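Local coordinates for protein DNA polymerase III subunit beta (Deinococcus radiodurans, PDB 4TRT) that probably forms a ring-shaped, head-to-tail homodimer around DNA and tethers DNA polymerases and other proteins to it, giving them processivity, at residues A[7-10]-A[11-15]; A[127-130]-A[131-134]; A[334-338]-A[339-343]. All coordinates share one frame; numbering follows the deposited sequence.

How the contacts relate
All three contacts are local and partly buried, one each in the N-terminal, central and C-terminal domains. Contacts 1 and 2 both sit where a strand passes into a helix, but they share no element, and their centres are about 23 Å apart. In contact 1 the first turns of helix 8-21 carry a salt bridge on an exposed flank; contact 2 starts helix 130-140 with an aspartate cap and a leucine pair, its centre nearest the chain's centre at about 12 Å. Contact 3, centred farthest out at about 28 Å, closes the hairpin of strands 330-335 and 342-346: its strand residues are buried and paired, its more exposed turn held by serine hydroxyls and a water.

Contact 1 (A[7-10]-A[11-15])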
loop_
_atom_site.group_PDB
_atom_site.type_symbol
_atom_site.label_atom_id
_atom_site.label_comp_id
_atom_site.label_asym_id
_atom_site.label_seq_id
_atom_site.Cartn_x
_atom_site.Cartn_y
_atom_site.Cartn_z
ATOM N N THR A 7 -3.659 2.663 29.380
ATOM C CA THR A 7 -2.549 3.056 28.516
ATOM C C THR A 7 -3.020 3.012 27.069
ATOM O O THR A 7 -3.667 2.044 26.664
ATOM C CB THR A 7 -1.359 2.106 28.736
ATOM O OG1 THR A 7 -0.781 2.386 30.018
ATOM C CG2 THR A 7 -0.317 2.275 27.680
ATOM N N LYS A 8 -2.714 4.050 26.295
ATOM C CA LYS A 8 -3.108 4.092 24.892
ATOM C C LYS A 8 -2.511 2.917 24.106
ATOM O O LYS A 8 -3.208 2.308 23.288
ATOM C CB LYS A 8 -2.714 5.409 24.225
ATOM C CG LYS A 8 -3.225 5.549 22.795
ATOM C CD LYS A 8 -2.802 6.852 22.133
ATOM C CE LYS A 8 -1.325 6.851 21.748
ATOM N NZ LYS A 8 -0.875 8.201 21.351
ATOM N N LYS A 9 -1.235 2.622 24.356
ATOM C CA LYS A 9 -0.515 1.561 23.651
ATOM C C LYS A 9 -1.236 0.226 23.776
ATOM O O LYS A 9 -1.435 -0.482 22.786
ATOM C CB LYS A 9 0.911 1.425 24.190
ATOM C CG LYS A 9 1.710 0.283 23.556
ATOM C CD LYS A 9 3.156 0.275 24.025
ATOM C CE LYS A 9 3.761 -1.122 23.945
ATOM N NZ LYS A 9 3.388 -1.818 22.676
ATOM N N THR A 10 -1.687 -0.085 24.979
ATOM C CA THR A 10 -2.316 -1.365 25.238
ATOM C C THR A 10 -3.725 -1.384 24.657
ATOM O O THR A 10 -4.145 -2.383 24.070
ATOM C CB THR A 10 -2.350 -1.683 26.748
ATOM O OG1 THR A 10 -1.152 -1.209 27.383
ATOM C CG2 THR A 10 -2.394 -3.171 26.957
ATOM N N LEU A 11 -4.456 -0.291 24.815
ATOM C CA LEU A 11 -5.800 -0.208 24.253
ATOM C C LEU A 11 -5.755 -0.289 22.726
ATOM O O LEU A 11 -6.597 -0.939 22.118
ATOM C CB LEU A 11 -6.513 1.055 24.722
ATOM C CG LEU A 11 -7.987 1.265 24.323
ATOM C CD1 LEU A 11 -8.946 0.174 24.826
ATOM C CD2 LEU A 11 -8.375 2.620 24.866
ATOM N N ASN A 12 -4.778 0.382 22.111
ATOM C CA ASN A 12 -4.543 0.273 20.662
ATOM C C ASN A 12 -4.327 -1.147 20.205
ATOM O O ASN A 12 -4.849 -1.550 19.155
ATOM C CB ASN A 12 -3.310 1.071 20.220
ATOM C CG ASN A 12 -3.608 2.500 19.911
ATOM O OD1 ASN A 12 -4.767 2.892 19.708
ATOM N ND2 ASN A 12 -2.547 3.309 19.842
ATOM N N GLU A 13 -3.530 -1.902 20.947
ATOM C CA GLU A 13 -3.252 -3.287 20.564
ATOM C C GLU A 13 -4.517 -4.111 20.549
ATOM O O GLU A 13 -4.772 -4.824 19.588
ATOM C CB GLU A 13 -2.239 -3.939 21.495
ATOM C CG GLU A 13 -0.816 -3.520 21.212
ATOM C CD GLU A 13 0.179 -4.204 22.125
ATOM O OE1 GLU A 13 -0.007 -5.414 22.414
ATOM O OE2 GLU A 13 1.137 -3.526 22.551
ATOM N N GLY A 14 -5.323 -3.987 21.592
ATOM C CA GLY A 14 -6.554 -4.744 21.678
ATOM C C GLY A 14 -7.547 -4.354 20.596
ATOM O O GLY A 14 -8.149 -5.217 19.951
ATOM N N LEU A 15 -7.739 -3.053 20.420
ATOM C CA LEU A 15 -8.701 -2.548 19.450
ATOM C C LEU A 15 -8.296 -2.892 18.029
ATOM O O LEU A 15 -9.165 -3.164 17.188
ATOM C CB LEU A 15 -8.886 -1.033 19.587
ATOM C CG LEU A 15 -9.613 -0.543 20.833
ATOM C CD1 LEU A 15 -9.534 0.982 20.933
ATOM C CD2 LEU A 15 -11.059 -1.025 20.843
#
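K9 and E13, one helical turn apart, run side by side on the exposed flank of helix 8-21 and join in a salt bridge, K9 NZ to E13 OE2 at 2.8 Å. The geometry is that of a classic i to i+4 lysine-glutamate pair. K9 leaves the backbone with CG anti to its N and stays extended until the last torsion, chi4 43°, which turns the ammonium toward E13. The glutamate is straight beyond CG, and its OE2 is met almost end-on, in line with the C-O bond; the lysine CE follows at 3.8 Å from OE2.

The tight part of the contact is the backbone. L11 N donates to T7 O at 3.1 Å (N-H...O 167°), so the first helical bond already reaches back to the residue preceding the helix, whose own side chain makes no capping bond. N12 N to K8 O is shorter, at 2.7 Å, while E13 N to K9 O is more bent (150°) and G14 N closes on T10 O at 3.2 Å. Beside these bonds, N12 ND2 lies 3.8 Å from K8 CG, the two side chains pointing the same way. K8 NZ, however, turns elsewhere and is hydrogen-bonded to the carbonyl oxygens of L82 and G84. The buried face belongs to L11 and L15, which pack on V79 of helix 72-81 and on L45 of strand 42-48.

The helix is therefore amphipathic here: leucines hold it to its neighbours, and on the solvent side the opposite charges of K9 and E13 probably neutralise one another.

Contact 2 (A[127-130]-A[131-134])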
loop_
_atom_site.group_PDB
_atom_site.type_symbol
_atom_site.label_atom_id
_atom_site.label_comp_id
_atom_site.label_asym_id
_atom_site.label_seq_id
_atom_site.Cartn_x
_atom_site.Cartn_y
_atom_site.Cartn_z
ATOM N N SER A 127 -2.005 -27.707 25.553
ATOM C CA SER A 127 -1.161 -26.529 25.650
ATOM C C SER A 127 -0.017 -26.653 24.645
ATOM O O SER A 127 0.655 -27.674 24.598
ATOM C CB SER A 127 -0.619 -26.413 27.070
ATOM O OG SER A 127 0.241 -25.301 27.212
ATOM N N LEU A 128 0.180 -25.634 23.817
ATOM C CA LEU A 128 1.348 -25.588 22.923
ATOM C C LEU A 128 1.903 -24.170 22.862
ATOM O O LEU A 128 1.350 -23.253 23.468
ATOM C CB LEU A 128 0.999 -26.091 21.507
ATOM C CG LEU A 128 -0.371 -25.699 20.986
ATOM C CD1 LEU A 128 -0.318 -24.258 20.512
ATOM C CD2 LEU A 128 -0.827 -26.619 19.863
ATOM N N ASP A 129 3.005 -23.990 22.145
ATOM C CA ASP A 129 3.553 -22.651 21.953
ATOM C C ASP A 129 2.865 -21.949 20.777
ATOM O O ASP A 129 2.887 -22.452 19.655
ATOM C CB ASP A 129 5.053 -22.683 21.714
ATOM C CG ASP A 129 5.640 -21.289 21.629
ATOM O OD1 ASP A 129 5.974 -20.710 22.689
ATOM O OD2 ASP A 129 5.735 -20.762 20.508
ATOM N N GLY A 130 2.278 -20.782 21.047
ATOM C CA GLY A 130 1.539 -20.032 20.026
ATOM C C GLY A 130 2.363 -19.569 18.836
ATOM O O GLY A 130 1.870 -19.532 17.711
ATOM N N GLY A 131 3.616 -19.212 19.083
ATOM C CA GLY A 131 4.538 -18.816 18.018
ATOM C C GLY A 131 4.873 -19.966 17.079
ATOM O O GLY A 131 4.909 -19.792 15.868
ATOM N N GLU A 132 5.119 -21.141 17.649
ATOM C CA GLU A 132 5.385 -22.336 16.859
ATOM C C GLU A 132 4.153 -22.657 16.027
ATOM O O GLU A 132 4.249 -22.926 14.829
ATOM C CB GLU A 132 5.725 -23.529 17.757
ATOM C CG GLU A 132 7.056 -23.427 18.499
ATOM C CD GLU A 132 8.264 -23.749 17.637
ATOM O OE1 GLU A 132 8.101 -24.058 16.432
ATOM O OE2 GLU A 132 9.388 -23.683 18.173
ATOM N N LEU A 133 2.990 -22.617 16.666
ATOM C CA LEU A 133 1.738 -22.935 15.981
ATOM C C LEU A 133 1.448 -21.946 14.850
ATOM O O LEU A 133 1.042 -22.347 13.770
ATOM C CB LEU A 133 0.584 -22.958 16.981
ATOM C CG LEU A 133 -0.785 -23.284 16.389
ATOM C CD1 LEU A 133 -0.771 -24.694 15.809
ATOM C CD2 LEU A 133 -1.855 -23.174 17.473
ATOM N N SER A 134 1.659 -20.661 15.102
ATOM C CA SER A 134 1.445 -19.627 14.098
ATOM C C SER A 134 2.342 -19.786 12.873
ATOM O O SER A 134 1.878 -19.685 11.743
ATOM C CB SER A 134 1.672 -18.246 14.708
ATOM O OG SER A 134 1.362 -17.236 13.758
#
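D129 closes the start of helix 130-140 over E132: it is the N-cap residue where strand 126-129, an outermost strand of its sheet within the chain, turns into the helix. Its side chain can be followed outward atom by atom. CB rests 3.9 Å from CG of E132, an apolar touch on the flank of the first turn. CG lies anti to the backbone N (chi1 -175°), which swings the carboxylate over the helix start and sets D129 CG 3.9 Å from G131 N. OD2 then accepts from E132 N at 2.9 Å, using the lone pair that faces away from OD1, with an N-H...O angle of 155°. The other oxygen, OD1, accepts from G206 N, so both oxygens of the carboxylate have backbone donors and its rotation is fixed from two sides.

The position of a negative group at the amino end of the helix probably adds a favourable interaction with the helix dipole. The E132 chain bends at chi2, taking its own carboxylate away, and D129 OD2 and E132 OE2, 5.2 Å apart, are not in contact.

Regular helical bonding begins directly behind the cap. L133 N donates to D129 O at 3.0 Å, in the carbonyl plane, and S134 N to G130 O at 2.9 Å. On the buried side the strand and the helix also meet through leucines, both packed on F210 of strand 207-212. The two side chains cross obliquely, with L128 CD1 3.6 Å from L133 CD2.

Contact 3 (A[334-338]-A[339-343]); sequences LFSGS and TSPAI
L334 and I343 form an antiparallel hydrogen-bonded pair, their segments running 172° apart end to end, with L334 N to I343 O and I343 N to L334 O both at 2.8 Å. On one side of this sheet, L334 CB lies 4.1 Å from I343 CB, the two side chains crossing at a slant, and I343 also touches I242 and P243. The other side belongs to the next, non-hydrogen-bonded pair: A342 CB sits 3.7 Å from F335 CD1, approaching the ring obliquely. The same phenylalanine packs against M311, L313 and F315 of strand 310-316, and A342 also touches F315, so the F335/A342 side is packed against that strand.

Beyond those pairs the strands close as a beta hairpin through a type I turn from G337 to S340, whose own bond, S340 N to G337 O, is weak at 3.4 Å. Serine hydroxyls add to the closure. S336 holds OG between its backbone N and carbonyl carbon (chi1 65°), and from there it donates to P341 O at 2.6 Å, in the carbonyl plane and on a lone pair. S340 OG reaches the same hydroxyl at 2.8 Å, perhaps as donor, though its proton has a second acceptor nearby. Replacing S336 with an alanine would probably leave P341 O without this donor and S340 OG without its hydroxyl neighbour, freeing the latter to turn.

A water in the plane of the F335 ring, at its edge, accepts from S336 N at 2.9 Å and is placed to donate to the carbonyl oxygens of G337 and S340, though other acceptors nearby compete for its two protons. G337 has phi 155°, where a CB would jam against the carbonyl oxygen of S336 and clash with S340 OG.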
loop_
_atom_site.group_PDB
_atom_site.type_symbol
_atom_site.label_atom_id
_atom_site.label_comp_id
_atom_site.label_asym_id
_atom_site.label_seq_id
_atom_site.Cartn_x
_atom_site.Cartn_y
_atom_site.Cartn_z
ATOM N N LEU A 334 13.076 -32.871 -4.626
ATOM C CA LEU A 334 13.105 -34.301 -4.809
ATOM C C LEU A 334 12.048 -34.687 -5.842
ATOM O O LEU A 334 10.851 -34.478 -5.626
ATOM C CB LEU A 334 12.799 -34.992 -3.494
ATOM C CG LEU A 334 13.625 -34.611 -2.264
ATOM C CD1 LEU A 334 13.032 -35.329 -1.051
ATOM C CD2 LEU A 334 15.080 -34.968 -2.441
ATOM N N PHE A 335 12.503 -35.269 -6.952
ATOM C CA PHE A 335 11.649 -35.584 -8.084
ATOM C C PHE A 335 11.460 -37.084 -8.210
ATOM O O PHE A 335 12.430 -37.851 -8.091
ATOM C CB PHE A 335 12.273 -35.048 -9.370
ATOM C CG PHE A 335 12.456 -33.575 -9.376
ATOM C CD1 PHE A 335 11.357 -32.729 -9.408
ATOM C CD2 PHE A 335 13.733 -33.024 -9.341
ATOM C CE1 PHE A 335 11.524 -31.357 -9.437
ATOM C CE2 PHE A 335 13.904 -31.651 -9.344
ATOM C CZ PHE A 335 12.794 -30.819 -9.402
ATOM N N SER A 336 10.215 -37.507 -8.415
ATOM C CA SER A 336 9.917 -38.917 -8.576
ATOM C C SER A 336 9.830 -39.309 -10.054
ATOM O O SER A 336 9.731 -40.484 -10.358
ATOM C CB SER A 336 8.636 -39.295 -7.832
ATOM O OG SER A 336 7.493 -38.651 -8.371
ATOM N N GLY A 337 9.849 -38.329 -10.958
ATOM C CA GLY A 337 9.620 -38.585 -12.384
ATOM C C GLY A 337 9.104 -37.345 -13.098
ATOM O O GLY A 337 8.628 -36.387 -12.455
ATOM N N SER A 338 9.200 -37.337 -14.426
ATOM C CA SER A 338 8.910 -36.113 -15.195
ATOM C C SER A 338 7.455 -35.677 -15.097
ATOM O O SER A 338 7.167 -34.488 -15.194
ATOM C CB SER A 338 9.292 -36.270 -16.661
ATOM O OG SER A 338 8.548 -37.315 -17.217
ATOM N N THR A 339 6.546 -36.625 -14.864
ATOM C CA THR A 339 5.127 -36.297 -14.733
ATOM C C THR A 339 4.507 -36.816 -13.430
ATOM O O THR A 339 3.308 -37.021 -13.369
ATOM C CB THR A 339 4.330 -36.847 -15.943
ATOM O OG1 THR A 339 4.384 -38.278 -15.945
ATOM C CG2 THR A 339 4.944 -36.329 -17.266
ATOM N N SER A 340 5.305 -37.004 -12.380
ATOM C CA SER A 340 4.769 -37.474 -11.102
ATOM C C SER A 340 5.202 -36.522 -9.981
ATOM O O SER A 340 5.972 -35.589 -10.223
ATOM C CB SER A 340 5.155 -38.942 -10.833
ATOM O OG SER A 340 6.543 -39.134 -10.929
ATOM N N PRO A 341 4.641 -36.697 -8.770
ATOM C CA PRO A 341 4.800 -35.578 -7.835
ATOM C C PRO A 341 6.239 -35.378 -7.321
ATOM O O PRO A 341 7.079 -36.292 -7.378
ATOM C CB PRO A 341 3.821 -35.923 -6.702
ATOM C CG PRO A 341 2.806 -36.843 -7.332
ATOM C CD PRO A 341 3.605 -37.652 -8.318
ATOM N N ALA A 342 6.501 -34.166 -6.867
ATOM C CA ALA A 342 7.798 -33.759 -6.341
ATOM C C ALA A 342 7.658 -33.274 -4.908
ATOM O O ALA A 342 6.581 -32.846 -4.501
ATOM C CB ALA A 342 8.379 -32.652 -7.204
ATOM N N ILE A 343 8.758 -33.310 -4.157
ATOM C CA ILE A 343 8.803 -32.751 -2.802
ATOM C C ILE A 343 9.794 -31.587 -2.807
ATOM O O ILE A 343 10.906 -31.724 -3.323
ATOM C CB ILE A 343 9.227 -33.806 -1.759
ATOM C CG1 ILE A 343 8.205 -34.947 -1.679
ATOM C CG2 ILE A 343 9.401 -33.179 -0.386
ATOM C CD1 ILE A 343 8.718 -36.144 -0.890
HETATM O O HOH W 1 8.810 -35.333 -9.753
#